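Local coordinates for protein rutinosidase (PDB 6I1A) that hydrolyses glycosidic bonds as a rutinosidase of glycoside hydrolase family 5, and may also act in beta-glucan metabolism, at residues D51-C56 / P104-Y109. Sequence-based numbering, arbitrary orientation.
Sequences DEWGLC and PSSQLY. With EDO (1,2-ethanediol), chain V.
A capped helix start packs here against an irregular loop, with Trp53 of helix 52-59 and Gln107 as the central pair. Gln107 CB sits over one face of the indole, 3.5 Å from the centroid of the five-membered ring of Trp53 and 14° off the ring normal, a CH-pi contact. Trp53 CG is anti to the backbone N (chi1 -177°); the far end of the ring reaches the loop, with CH2 close to Ser105 O and Ser106 CA. Leu108 comes at it obliquely, its CG 4.0 Å from Trp53 CE3, while its CD2 sits against the Trp53 backbone N and the CG of Glu52. An ST turn shapes the loop, Leu108 N donating to Ser106 OG at 3.1 Å; the same hydroxyl also bonds Tyr97. In the TIM-barrel fold of this family the loop follows strand 90-95 and leads to helix 113-128, so the contact joins it to a short helix ahead of that strand. No direct hydrogen bond spans the two segments; two waters do the bridging. Both donate to Glu52 OE2, one at 2.7 Å while accepting from Tyr109 N, the other also donating to Tyr109 O. The other carboxylate oxygen, OE1, takes the N-H of Gln33. Cys56, disulfide-bonded to Cys63, sets its SG 3.3 Å from Gln107 O and beside Tyr109 CB. Asp51 is the N-cap, its OD1 receiving Gly54 N at 2.9 Å from above the carboxylate plane. At the indole's edge lies a 1,2-ethanediol, probably from the crystallisation liquor, hydrogen-bonded to Ser105 OG and Glu150.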
loop_
_atom_site.group_PDB
_atom_site.type_symbol
_atom_site.label_atom_id
_atom_site.label_comp_id
_atom_site.label_asym_id
_atom_site.label_seq_id
_atom_site.Cartn_x
_atom_site.Cartn_y
_atom_site.Cartn_z
ATOM N N ASP A 51 22.771 8.312 13.870
ATOM C CA ASP A 51 22.675 6.904 14.337
ATOM C C ASP A 51 23.458 6.705 15.627
ATOM O O ASP A 51 24.293 7.544 16.005
ATOM C CB ASP A 51 23.131 5.973 13.226
ATOM C CG ASP A 51 24.508 6.230 12.637
ATOM O OD1 ASP A 51 25.241 7.174 13.156
ATOM O OD2 ASP A 51 24.881 5.518 11.651
ATOM N N GLU A 52 23.148 5.629 16.331
ATOM C CA GLU A 52 23.841 5.238 17.554
ATOM C C GLU A 52 25.334 5.070 17.215
ATOM O O GLU A 52 26.186 5.481 18.056
ATOM C CB GLU A 52 23.240 3.952 18.138
ATOM C CG GLU A 52 23.966 3.476 19.382
ATOM C CD GLU A 52 23.403 2.253 20.061
ATOM O OE1 GLU A 52 22.265 1.855 19.767
ATOM O OE2 GLU A 52 24.155 1.740 20.947
ATOM N N TRP A 53 25.631 4.434 16.107
ATOM C CA TRP A 53 27.031 4.227 15.617
ATOM C C TRP A 53 27.807 5.540 15.682
ATOM O O TRP A 53 28.864 5.630 16.332
ATOM C CB TRP A 53 26.969 3.654 14.208
ATOM C CG TRP A 53 28.305 3.323 13.612
ATOM C CD1 TRP A 53 29.216 4.201 13.106
ATOM C CD2 TRP A 53 28.811 2.001 13.296
ATOM N NE1 TRP A 53 30.279 3.519 12.542
ATOM C CE2 TRP A 53 30.056 2.180 12.641
ATOM C CE3 TRP A 53 28.358 0.703 13.536
ATOM C CZ2 TRP A 53 30.840 1.092 12.242
ATOM C CZ3 TRP A 53 29.106 -0.363 13.089
ATOM C CH2 TRP A 53 30.327 -0.162 12.464
ATOM N N GLY A 54 27.280 6.588 15.066
ATOM C CA GLY A 54 27.975 7.894 15.010
ATOM C C GLY A 54 27.945 8.596 16.353
ATOM O O GLY A 54 28.905 9.332 16.660
ATOM N N LEU A 55 26.890 8.477 17.145
ATOM C CA LEU A 55 26.881 9.010 18.537
ATOM C C LEU A 55 28.039 8.409 19.334
ATOM O O LEU A 55 28.790 9.146 20.039
ATOM C CB LEU A 55 25.529 8.719 19.182
ATOM C CG LEU A 55 25.392 9.105 20.643
ATOM C CD1 LEU A 55 23.959 9.579 20.921
ATOM C CD2 LEU A 55 25.779 7.987 21.567
ATOM N N CYS A 56 28.253 7.115 19.216
ATOM C CA CYS A 56 29.326 6.448 19.983
ATOM C C CYS A 56 30.679 6.894 19.445
ATOM O O CYS A 56 31.580 7.176 20.299
ATOM C CB CYS A 56 29.158 4.942 19.863
ATOM S SG CYS A 56 30.039 3.998 21.120
ATOM N N PRO A 104 35.679 -6.502 16.606
ATOM C CA PRO A 104 36.701 -5.453 16.520
ATOM C C PRO A 104 36.453 -4.398 15.428
ATOM O O PRO A 104 37.122 -3.389 15.444
ATOM C CB PRO A 104 37.992 -6.242 16.246
ATOM C CG PRO A 104 37.517 -7.511 15.579
ATOM C CD PRO A 104 36.176 -7.818 16.214
ATOM N N SER A 105 35.498 -4.645 14.528
ATOM C CA SER A 105 35.201 -3.676 13.441
ATOM C C SER A 105 33.885 -2.935 13.711
ATOM O O SER A 105 33.431 -2.227 12.805
ATOM C CB SER A 105 35.165 -4.360 12.107
ATOM O OG SER A 105 34.183 -5.381 12.092
ATOM N N SER A 106 33.308 -3.089 14.907
ATOM C CA SER A 106 32.020 -2.417 15.224
ATOM C C SER A 106 32.225 -1.197 16.128
ATOM O O SER A 106 32.916 -1.322 17.148
ATOM C CB SER A 106 31.056 -3.378 15.865
ATOM O OG SER A 106 29.869 -2.703 16.254
ATOM N N GLN A 107 31.631 -0.067 15.741
ATOM C CA GLN A 107 31.628 1.168 16.562
ATOM C C GLN A 107 30.518 1.140 17.591
ATOM O O GLN A 107 30.474 2.059 18.456
ATOM C CB GLN A 107 31.437 2.409 15.717
ATOM C CG GLN A 107 32.597 3.324 15.573
ATOM C CD GLN A 107 33.159 3.973 16.817
ATOM O OE1 GLN A 107 32.711 3.865 17.995
ATOM N NE2 GLN A 107 34.218 4.665 16.511
ATOM N N LEU A 108 29.612 0.143 17.560
ATOM C CA LEU A 108 28.612 0.049 18.623
ATOM C C LEU A 108 29.270 -0.377 19.930
ATOM O O LEU A 108 30.220 -1.197 19.874
ATOM C CB LEU A 108 27.489 -0.907 18.223
ATOM C CG LEU A 108 26.704 -0.489 16.976
ATOM C CD1 LEU A 108 25.717 -1.582 16.613
ATOM C CD2 LEU A 108 26.028 0.847 17.164
ATOM N N TYR A 109 28.751 0.101 21.039
ATOM C CA TYR A 109 29.335 -0.169 22.356
ATOM C C TYR A 109 28.914 -1.556 22.860
ATOM O O TYR A 109 27.729 -1.918 22.863
ATOM C CB TYR A 109 28.864 0.889 23.361
ATOM C CG TYR A 109 29.271 0.621 24.781
ATOM C CD1 TYR A 109 30.623 0.641 25.143
ATOM C CD2 TYR A 109 28.333 0.377 25.757
ATOM C CE1 TYR A 109 30.994 0.380 26.446
ATOM C CE2 TYR A 109 28.697 0.152 27.078
ATOM C CZ TYR A 109 30.038 0.166 27.412
ATOM O OH TYR A 109 30.372 -0.094 28.721
HETATM C C1 EDO V . 30.273 -5.143 12.332
HETATM O O1 EDO V . 31.251 -6.175 12.024
HETATM C C2 EDO V . 30.415 -3.790 11.646
HETATM O O2 EDO V . 29.882 -3.656 10.272
HETATM O O HOH W 1 25.361 -1.160 21.526
HETATM O O HOH W 2 26.788 2.152 20.790
#